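Local coordinates for protein FKBO (Streptomyces hygroscopicus, PDB 4BPS) that hydrolyses chorismate to a dihydroxycyclohexadiene carboxylic acid and pyruvate, a step in the biosynthesis of the immunosuppressants FK506 and FK520, at residues A[153-156]-A[157-161]; A[204-207]-A[208-211]; A[263-266]-A[267-271]. All coordinates share one frame; numbering follows the deposited sequence.

Interaction 1: residues A[153-156]-A[157-161]. With 3EB (3-(2-carboxyethyl)benzoic acid), chain B.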
ATOM      1  N   GLU A 153       7.840  18.346   8.277  1.00  5.70           N
ATOM      2  CA  GLU A 153       7.738  17.534   7.063  1.00  5.47           C
ATOM      3  C   GLU A 153       6.378  16.850   6.983  1.00  5.23           C
ATOM      4  O   GLU A 153       5.915  16.258   7.975  1.00  5.63           O
ATOM      5  CB  GLU A 153       8.857  16.483   7.034  1.00  6.26           C
ATOM      6  CG  GLU A 153       8.985  15.800   5.683  1.00  6.78           C
ATOM      7  CD  GLU A 153       9.957  14.622   5.664  1.00  8.07           C
ATOM      8  OE1 GLU A 153      10.261  14.064   6.743  1.00  9.61           O
ATOM      9  OE2 GLU A 153      10.434  14.289   4.561  1.00  8.58           O
ATOM     10  N   VAL A 154       5.770  16.874   5.795  1.00  5.02           N
ATOM     11  CA  VAL A 154       4.454  16.279   5.609  1.00  5.04           C
ATOM     12  C   VAL A 154       4.428  14.803   6.042  1.00  4.50           C
ATOM     13  O   VAL A 154       3.483  14.374   6.688  1.00  4.82           O
ATOM     14  CB  VAL A 154       3.950  16.510   4.183  1.00  5.49           C
ATOM     15  CG1 VAL A 154       2.747  15.618   3.853  1.00  6.07           C
ATOM     16  CG2 VAL A 154       3.550  17.973   4.020  1.00  6.63           C
ATOM     17  N   TYR A 155       5.445  14.007   5.699  1.00  4.64           N
ATOM     18  CA  TYR A 155       5.388  12.594   6.100  1.00  4.90           C
ATOM     19  C   TYR A 155       5.267  12.463   7.621  1.00  4.70           C
ATOM     20  O   TYR A 155       4.556  11.593   8.119  1.00  4.86           O
ATOM     21  CB  TYR A 155       6.641  11.852   5.645  1.00  5.26           C
ATOM     22  CG  TYR A 155       6.622  10.383   6.031  1.00  4.91           C
ATOM     23  CD1 TYR A 155       5.635   9.515   5.554  1.00  5.12           C
ATOM     24  CD2 TYR A 155       7.560   9.864   6.906  1.00  5.11           C
ATOM     25  CE1 TYR A 155       5.607   8.196   5.923  1.00  5.01           C
ATOM     26  CE2 TYR A 155       7.564   8.536   7.259  1.00  5.23           C
ATOM     27  CZ  TYR A 155       6.580   7.702   6.777  1.00  5.08           C
ATOM     28  OH  TYR A 155       6.590   6.381   7.158  1.00  5.48           O
ATOM     29  N   ARG A 156       6.000  13.302   8.346  1.00  4.81           N
ATOM     30  CA  ARG A 156       5.995  13.245   9.803  1.00  5.02           C
ATOM     31  C   ARG A 156       4.632  13.680  10.354  1.00  5.14           C
ATOM     32  O   ARG A 156       4.118  13.080  11.309  1.00  5.39           O
ATOM     33  CB  ARG A 156       7.121  14.085  10.377  1.00  5.67           C
ATOM     34  CG  ARG A 156       8.482  13.563   9.974  1.00  6.31           C
ATOM     35  CD  ARG A 156       9.591  14.565  10.287  1.00  6.78           C
ATOM     36  NE  ARG A 156      10.859  14.123   9.700  1.00  7.88           N
ATOM     37  CZ  ARG A 156      11.811  13.478  10.362  1.00  8.06           C
ATOM     38  NH1 ARG A 156      11.691  13.234  11.667  1.00  8.50           N
ATOM     39  NH2 ARG A 156      12.916  13.096   9.733  1.00  9.50           N
ATOM     40  N   ASP A 157       4.041  14.702   9.747  1.00  5.45           N
ATOM     41  CA  ASP A 157       2.704  15.192  10.102  1.00  5.55           C
ATOM     42  C   ASP A 157       1.666  14.079   9.880  1.00  5.33           C
ATOM     43  O   ASP A 157       0.828  13.784  10.747  1.00  5.76           O
ATOM     44  CB  ASP A 157       2.468  16.401   9.187  1.00  5.76           C
ATOM     45  CG  ASP A 157       1.205  17.204   9.475  1.00  6.33           C
ATOM     46  OD1 ASP A 157       0.693  17.228  10.618  1.00  7.16           O
ATOM     47  OD2 ASP A 157       0.785  17.870   8.509  1.00  6.38           O
ATOM     48  N   PHE A 158       1.754  13.415   8.723  1.00  5.04           N
ATOM     49  CA  PHE A 158       0.925  12.246   8.434  1.00  5.10           C
ATOM     50  C   PHE A 158       1.122  11.149   9.497  1.00  4.89           C
ATOM     51  O   PHE A 158       0.148  10.569   9.980  1.00  5.46           O
ATOM     52  CB  PHE A 158       1.275  11.736   7.023  1.00  5.19           C
ATOM     53  CG  PHE A 158       0.884  10.303   6.790  1.00  4.92           C
ATOM     54  CD1 PHE A 158      -0.451   9.947   6.585  1.00  5.42           C
ATOM     55  CD2 PHE A 158       1.835   9.297   6.810  1.00  5.90           C
ATOM     56  CE1 PHE A 158      -0.824   8.622   6.422  1.00  5.80           C
ATOM     57  CE2 PHE A 158       1.463   7.969   6.628  1.00  6.18           C
ATOM     58  CZ  PHE A 158       0.134   7.637   6.449  1.00  6.12           C
ATOM     59  N   CYS A 159       2.376  10.850   9.852  1.00  5.08           N
ATOM     60  CA  CYS A 159       2.616   9.815  10.849  1.00  4.94           C
ATOM     61  C   CYS A 159       2.001  10.172  12.198  1.00  4.91           C
ATOM     62  O   CYS A 159       1.521   9.278  12.905  1.00  5.46           O
ATOM     63  CB  CYS A 159       4.119   9.550  11.022  1.00  5.38           C
ATOM     64  SG  CYS A 159       4.859   8.526   9.699  1.00  5.82           S
ATOM     65  N   VAL A 160       2.069  11.452  12.602  1.00  4.96           N
ATOM     66  CA  VAL A 160       1.428  11.881  13.842  1.00  5.60           C
ATOM     67  C   VAL A 160      -0.070  11.542  13.784  1.00  5.53           C
ATOM     68  O   VAL A 160      -0.632  10.977  14.734  1.00  6.36           O
ATOM     69  CB  VAL A 160       1.630  13.396  14.085  1.00  7.12           C
ATOM     70  CG1 VAL A 160       0.731  13.898  15.211  1.00  8.24           C
ATOM     71  CG2 VAL A 160       3.100  13.693  14.401  1.00  7.50           C
ATOM     72  N   GLY A 161      -0.731  11.912  12.691  1.00  5.31           N
ATOM     73  CA  GLY A 161      -2.153  11.655  12.580  1.00  5.95           C
ATOM     74  C   GLY A 161      -2.534  10.181  12.594  1.00  5.55           C
ATOM     75  O   GLY A 161      -3.489   9.771  13.257  1.00  5.43           O
TER
HETATM   76  C   3EB B1345      10.389   2.294   5.551  1.00  5.35           C
HETATM   77  O   3EB B1345      10.213   2.916   6.604  1.00  5.73           O
HETATM   78  CA  3EB B1345      10.252   2.948   4.205  1.00  5.53           C
HETATM   79  OAB 3EB B1345       4.504   5.063   6.389  1.00  5.47           O
HETATM   80  OAD 3EB B1345       3.044   3.606   5.572  1.00  5.49           O
HETATM   81  CAE 3EB B1345       7.419   1.925   3.751  1.00  5.28           C
HETATM   82  CAF 3EB B1345       6.151   1.363   3.839  1.00  4.97           C
HETATM   83  CAG 3EB B1345       7.666   3.200   4.261  1.00  4.77           C
HETATM   84  CAH 3EB B1345       5.112   2.066   4.425  1.00  5.00           C
HETATM   85  CAL 3EB B1345       4.241   4.074   5.676  1.00  5.09           C
HETATM   86  CAM 3EB B1345       6.611   3.886   4.866  1.00  4.86           C
HETATM   87  CAN 3EB B1345       5.339   3.325   4.970  1.00  5.07           C
HETATM   88  OXT 3EB B1345      10.759   1.058   5.534  1.00  5.69           O
HETATM   89  C2  3EB B1345       9.022   3.876   4.132  1.00  5.40           C
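Tyr155 meets the bound 3-(2-carboxyethyl)benzoic acid (3EB) with its hydroxyl, which donates a short hydrogen bond of 2.6 Å from OH to the benzoate oxygen OAB of 3EB; that oxygen lies at the edge of the phenol ring, near its plane. One turn on, Cys159 lays its sulfur over one face of the same ring, SG 3.8 Å from the centroid and shifted toward the hydroxyl side, where it comes 3.5 Å from CZ. The Phe158 ring adds an oblique apolar touch, CD2 to Tyr155 CD1 at 4.0 Å. With CG of Tyr155 anti to the backbone N (chi1 -180°), the phenol runs off the helix into the ligand pocket, a rigid aromatic with a polar tip, apt for a residue that binds substrate.

Behind it runs the first turn of the helix, where Glu153 is the N-cap residue and its carbonyl O accepts the N-H of Asp157. Its carboxylate also forms a salt bridge with Arg156, OE1 to NE 3.0 Å, while Arg156 NH1 hydrogen-bonds to the backbone O of Thr218 and of Gly220. Helix 154-169 links strands 133-142 and 178-184 in a beta-alpha-beta unit, with Phe158 against Asn139 on the first strand and Thr115 on helix 112-129.

Interaction 2: residues A[204-207]-A[208-211]; sequences IENP and AVLT
Asn206 and Ala208 come together where the chain turns back on itself: the side-chain OD1 of Asn206 accepts the backbone N of Ala208 at 3.0 Å, on a fairly straight bond (165° at the hydrogen), with the donor tilted from the amide plane. Because CG stands anti to the backbone N (chi1 174°), the amide stands off the bend, on the side of helix 259-274, and its OD1 meets the N-H two residues on. This is an Asx turn, and it overlaps a type I beta turn from Asn206 to Val209, closed by Val209 N to Asn206 O, 3.0 Å. Pro207, at the second position of the turn, suits it because its ring already fixes phi near the value required. The methyl of Ala208 comes against Arg272 of helix 259-274, where a short side chain suits.

Across the mouth of the loop Thr211 OG1 donates to Glu205 OE1 at 2.8 Å, approaching from above the carboxylate plane. A water lies inside the loop, accepting from Asn206 N at 2.9 Å and sitting 2.8 Å from both Glu205 OE1 and Val209 O. Val209 sets CG2 against the Asn206 amide, 3.4 Å from ND2, and its side chain also touches Arg228, a substrate-binding residue.

Were Asn206 replaced by an alanine, Ala208 N would probably be left without its side-chain acceptor, and Arg272 and Asn269 without their partners OD1 and ND2. Polar groups thus hold the bend: an amide oxygen shared between the Asx turn and Arg272, a water within the loop and a carboxylate-hydroxyl bond across its mouth.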
ATOM      1  N   ILE A 204       3.707  -9.889   9.165  1.00  5.91           N
ATOM      2  CA  ILE A 204       5.035 -10.456   9.031  1.00  6.21           C
ATOM      3  C   ILE A 204       6.077  -9.355   9.092  1.00  5.87           C
ATOM      4  O   ILE A 204       5.959  -8.324   8.408  1.00  6.10           O
ATOM      5  CB  ILE A 204       5.134 -11.229   7.681  1.00  7.09           C
ATOM      6  CG1 ILE A 204       4.092 -12.363   7.674  1.00  9.04           C
ATOM      7  CG2 ILE A 204       6.533 -11.777   7.471  1.00  7.26           C
ATOM      8  CD1 ILE A 204       3.684 -12.828   6.270  1.00 10.36           C
ATOM      9  N   GLU A 205       7.110  -9.597   9.899  1.00  6.55           N
ATOM     10  CA  GLU A 205       8.264  -8.696   9.988  1.00  6.55           C
ATOM     11  C   GLU A 205       9.437  -9.237   9.163  1.00  6.97           C
ATOM     12  O   GLU A 205       9.410 -10.383   8.694  1.00  8.97           O
ATOM     13  CB  GLU A 205       8.684  -8.478  11.449  1.00  7.11           C
ATOM     14  CG  GLU A 205       7.616  -7.764  12.262  1.00  7.53           C
ATOM     15  CD  GLU A 205       7.302  -6.375  11.718  1.00  7.42           C
ATOM     16  OE1 GLU A 205       8.186  -5.478  11.751  1.00  7.31           O
ATOM     17  OE2 GLU A 205       6.168  -6.180  11.217  1.00  7.92           O
ATOM     18  N   ASN A 206      10.465  -8.405   8.999  1.00  6.73           N
ATOM     19  CA  ASN A 206      11.685  -8.731   8.232  1.00  7.16           C
ATOM     20  C   ASN A 206      12.820  -8.816   9.228  1.00  7.12           C
ATOM     21  O   ASN A 206      13.086  -7.844   9.898  1.00  7.29           O
ATOM     22  CB  ASN A 206      11.970  -7.567   7.248  1.00  8.31           C
ATOM     23  CG  ASN A 206      13.308  -7.677   6.466  1.00  9.56           C
ATOM     24  OD1 ASN A 206      14.297  -8.268   6.904  1.00  9.01           O
ATOM     25  ND2 ASN A 206      13.316  -7.056   5.280  1.00 11.36           N
ATOM     26  N   PRO A 207      13.528  -9.951   9.326  1.00  7.61           N
ATOM     27  CA  PRO A 207      14.544 -10.113  10.388  1.00  9.46           C
ATOM     28  C   PRO A 207      15.749  -9.161  10.463  1.00 10.64           C
ATOM     29  O   PRO A 207      16.478  -9.133  11.468  1.00 10.89           O
ATOM     30  CB  PRO A 207      15.099 -11.520  10.104  1.00 11.73           C
ATOM     31  CG  PRO A 207      14.170 -12.196   9.317  1.00 11.69           C
ATOM     32  CD  PRO A 207      13.326 -11.201   8.576  1.00  8.86           C
ATOM     33  N   ALA A 208      16.000  -8.439   9.392  1.00 10.18           N
ATOM     34  CA  ALA A 208      17.109  -7.454   9.369  1.00  8.44           C
ATOM     35  C   ALA A 208      16.602  -6.017   9.250  1.00  6.32           C
ATOM     36  O   ALA A 208      17.387  -5.111   8.918  1.00  6.49           O
ATOM     37  CB  ALA A 208      18.066  -7.780   8.229  1.00  9.53           C
ATOM     38  N   VAL A 209      15.309  -5.810   9.521  1.00  6.33           N
ATOM     39  CA  VAL A 209      14.726  -4.470   9.436  1.00  6.79           C
ATOM     40  C   VAL A 209      13.955  -4.229  10.714  1.00  6.01           C
ATOM     41  O   VAL A 209      13.183  -5.084  11.163  1.00  6.63           O
ATOM     42  CB  VAL A 209      13.826  -4.319   8.183  1.00  9.35           C
ATOM     43  CG1 VAL A 209      13.091  -2.983   8.184  1.00  9.74           C
ATOM     44  CG2 VAL A 209      14.691  -4.428   6.911  1.00 11.19           C
ATOM     45  N   LEU A 210      14.177  -3.065  11.312  1.00  5.57           N
ATOM     46  CA  LEU A 210      13.520  -2.733  12.556  1.00  5.50           C
ATOM     47  C   LEU A 210      12.013  -2.538  12.328  1.00  5.42           C
ATOM     48  O   LEU A 210      11.593  -1.894  11.371  1.00  6.01           O
ATOM     49  CB  LEU A 210      14.139  -1.448  13.117  1.00  6.19           C
ATOM     50  CG  LEU A 210      13.690  -1.006  14.515  1.00  6.67           C
ATOM     51  CD1 LEU A 210      13.989  -2.050  15.593  1.00  7.82           C
ATOM     52  CD2 LEU A 210      14.339   0.326  14.862  1.00  6.97           C
ATOM     53  N   THR A 211      11.203  -3.065  13.242  1.00  5.59           N
ATOM     54  CA  THR A 211       9.757  -2.837  13.210  1.00  5.98           C
ATOM     55  C   THR A 211       9.465  -1.344  13.186  1.00  5.64           C
ATOM     56  O   THR A 211      10.028  -0.581  13.986  1.00  5.76           O
ATOM     57  CB  THR A 211       9.139  -3.521  14.423  1.00  6.98           C
ATOM     58  OG1 THR A 211       9.301  -4.936  14.253  1.00  7.69           O
ATOM     59  CG2 THR A 211       7.665  -3.222  14.587  1.00  7.35           C
TER
HETATM   60  O   HOH W   1      10.593  -5.866  10.328  1.00  7.65           O

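Interaction 3: residues A[263-266]-A[267-271]; sequences CEVA and LDNMA
Val265 lies alongside Asn269, one helical turn further on, both side chains pointing the same way; the methyl CG1 of Val265 touches the amide nitrogen ND2 of Asn269 at 3.8 Å. The valine side chain packs on Leu249 of strand 239-249 and on His255, while the asparagine brings an amide into a buried place and has partners for both ends of it. ND2 donates to the carbonyls of Ala246 and Ile248, and OD1 accepts from Arg272 and from Asn206 ND2.

On another side of the helix, Cys263 and Leu267 make an apolar pair, SG to CD1 4.2 Å. With CG anti to the carbonyl carbon (chi1 -71°), Leu267 leans back along the helix, bringing CG to 3.4 Å from Cys263 O. The small Cys263 fits against Val309, Val312 and Cys313 of helix 306-314. Ala266, with only a methyl group, lets the helix lie close to Ile339 of strand 337-343, and its side chain is about 6 Å from that of the proton acceptor Glu338.

Beneath these side chains each backbone N-H bonds to the carbonyl four residues earlier, as in Asn269 N to Val265 O at 2.8 Å. Toward the partly exposed side, Glu264 and Asp268 stand a turn apart, with OE1 of Glu264 5.1 Å from OD1 of Asp268. Both carboxylates form salt bridges with Arg316, which probably offsets their mutual repulsion. Such a division of chemistry marks an amphipathic helix: apolar faces fit sheet and helix, an acidic pair shares one arginine, and a buried amide is satisfied on both its oxygen and its nitrogen.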
ATOM      1  N   CYS A 263      17.959  -0.134  -4.837  1.00  5.23           N
ATOM      2  CA  CYS A 263      16.991  -1.023  -5.478  1.00  5.48           C
ATOM      3  C   CYS A 263      17.372  -2.495  -5.191  1.00  5.32           C
ATOM      4  O   CYS A 263      16.497  -3.326  -4.906  1.00  5.59           O
ATOM      5  CB  CYS A 263      16.968  -0.740  -6.969  1.00  5.87           C
ATOM      6  SG  CYS A 263      15.604  -1.569  -7.841  1.00  6.63           S
ATOM      7  N   GLU A 264      18.677  -2.804  -5.254  1.00  5.42           N
ATOM      8  CA  GLU A 264      19.126  -4.168  -4.954  1.00  5.76           C
ATOM      9  C   GLU A 264      18.782  -4.555  -3.508  1.00  5.53           C
ATOM     10  O   GLU A 264      18.327  -5.675  -3.261  1.00  5.73           O
ATOM     11  CB  GLU A 264      20.620  -4.306  -5.212  1.00  6.35           C
ATOM     12  CG  GLU A 264      21.025  -4.182  -6.685  1.00  8.02           C
ATOM     13  CD  GLU A 264      20.730  -5.412  -7.542  1.00 11.25           C
ATOM     14  OE1 GLU A 264      20.152  -6.379  -7.038  1.00 15.25           O
ATOM     15  OE2 GLU A 264      21.064  -5.394  -8.744  1.00 12.25           O
ATOM     16  N   VAL A 265      19.005  -3.650  -2.552  1.00  5.64           N
ATOM     17  CA  VAL A 265      18.683  -3.947  -1.165  1.00  5.98           C
ATOM     18  C   VAL A 265      17.171  -4.035  -0.946  1.00  5.68           C
ATOM     19  O   VAL A 265      16.694  -4.863  -0.175  1.00  5.78           O
ATOM     20  CB  VAL A 265      19.345  -2.937  -0.202  1.00  6.51           C
ATOM     21  CG1 VAL A 265      18.835  -3.120   1.225  1.00  7.58           C
ATOM     22  CG2 VAL A 265      20.863  -3.127  -0.253  1.00  7.22           C
ATOM     23  N   ALA A 266      16.391  -3.180  -1.613  1.00  5.56           N
ATOM     24  CA  ALA A 266      14.937  -3.270  -1.526  1.00  5.54           C
ATOM     25  C   ALA A 266      14.476  -4.650  -1.982  1.00  5.40           C
ATOM     26  O   ALA A 266      13.648  -5.299  -1.335  1.00  5.62           O
ATOM     27  CB  ALA A 266      14.283  -2.173  -2.361  1.00  6.34           C
ATOM     28  N   LEU A 267      14.991  -5.110  -3.122  1.00  5.56           N
ATOM     29  CA  LEU A 267      14.635  -6.433  -3.630  1.00  5.74           C
ATOM     30  C   LEU A 267      15.129  -7.530  -2.678  1.00  5.29           C
ATOM     31  O   LEU A 267      14.436  -8.516  -2.466  1.00  5.35           O
ATOM     32  CB  LEU A 267      15.183  -6.600  -5.040  1.00  6.57           C
ATOM     33  CG  LEU A 267      14.469  -5.756  -6.103  1.00  7.17           C
ATOM     34  CD1 LEU A 267      15.301  -5.732  -7.399  1.00  8.29           C
ATOM     35  CD2 LEU A 267      13.086  -6.288  -6.363  1.00  9.21           C
ATOM     36  N   ASP A 268      16.340  -7.369  -2.125  1.00  5.36           N
ATOM     37  CA  ASP A 268      16.826  -8.312  -1.118  1.00  5.72           C
ATOM     38  C   ASP A 268      15.880  -8.371   0.080  1.00  5.09           C
ATOM     39  O   ASP A 268      15.612  -9.452   0.610  1.00  5.81           O
ATOM     40  CB  ASP A 268      18.206  -7.922  -0.575  1.00  6.59           C
ATOM     41  CG  ASP A 268      19.331  -8.045  -1.571  1.00  8.12           C
ATOM     42  OD1 ASP A 268      19.175  -8.672  -2.633  1.00  8.16           O
ATOM     43  OD2 ASP A 268      20.410  -7.485  -1.235  1.00  9.54           O
ATOM     44  N   ASN A 269      15.402  -7.209   0.532  1.00  5.06           N
ATOM     45  CA  ASN A 269      14.492  -7.177   1.675  1.00  5.28           C
ATOM     46  C   ASN A 269      13.178  -7.878   1.327  1.00  5.15           C
ATOM     47  O   ASN A 269      12.626  -8.651   2.133  1.00  5.70           O
ATOM     48  CB  ASN A 269      14.214  -5.739   2.092  1.00  5.62           C
ATOM     49  CG  ASN A 269      15.309  -5.166   3.001  1.00  6.65           C
ATOM     50  OD1 ASN A 269      15.890  -5.888   3.808  1.00  8.80           O
ATOM     51  ND2 ASN A 269      15.522  -3.848   2.934  1.00  6.69           N
HETATM   52  N   MSE A 270      12.660  -7.654   0.119  1.00  5.41           N
HETATM   53  CA  MSE A 270      11.448  -8.331  -0.306  0.68  5.78           C
HETATM   54  C   MSE A 270      11.665  -9.849  -0.318  1.00  5.92           C
HETATM   55  O   MSE A 270      10.810 -10.602   0.153  1.00  5.89           O
HETATM   56  CB  MSE A 270      11.054  -7.805  -1.689  0.68  5.82           C
HETATM   57  CG  MSE A 270       9.876  -8.519  -2.311  0.68  5.85           C
HETATM   58 SE   MSE A 270       9.294  -7.719  -3.996  0.68  5.99          SE
HETATM   59  CE  MSE A 270       8.155  -6.308  -3.287  0.68  6.69           C
ATOM     60  N   ALA A 271      12.809 -10.294  -0.850  1.00  5.78           N
ATOM     61  CA  ALA A 271      13.100 -11.733  -0.898  1.00  5.96           C
ATOM     62  C   ALA A 271      13.205 -12.305   0.503  1.00  5.83           C
ATOM     63  O   ALA A 271      12.758 -13.422   0.751  1.00  6.51           O
ATOM     64  CB  ALA A 271      14.371 -11.999  -1.685  1.00  6.65           C
TER

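Overall arrangement
The three contacts follow in series along the chain. Interaction 1 opens helix 154-169 and lies apart, its centre about 22 Å from that of interaction 2 and about 26 Å from that of interaction 3. Interactions 2 and 3 have centres about 13 Å apart and touch: the loop between strands 201-204 and 229-232 meets helix 259-274, with Asn206 ND2 3.2 Å from Asn269 OD1, a probable hydrogen bond, and Val209 packed on Asn269. Strands 201-204 and 229-232 belong to the sheet containing strand 239-249, on which that helix packs. The ligand pocket thus receives Tyr155 from interaction 1, while the joined loop and helix lie near substrate-binding Arg228.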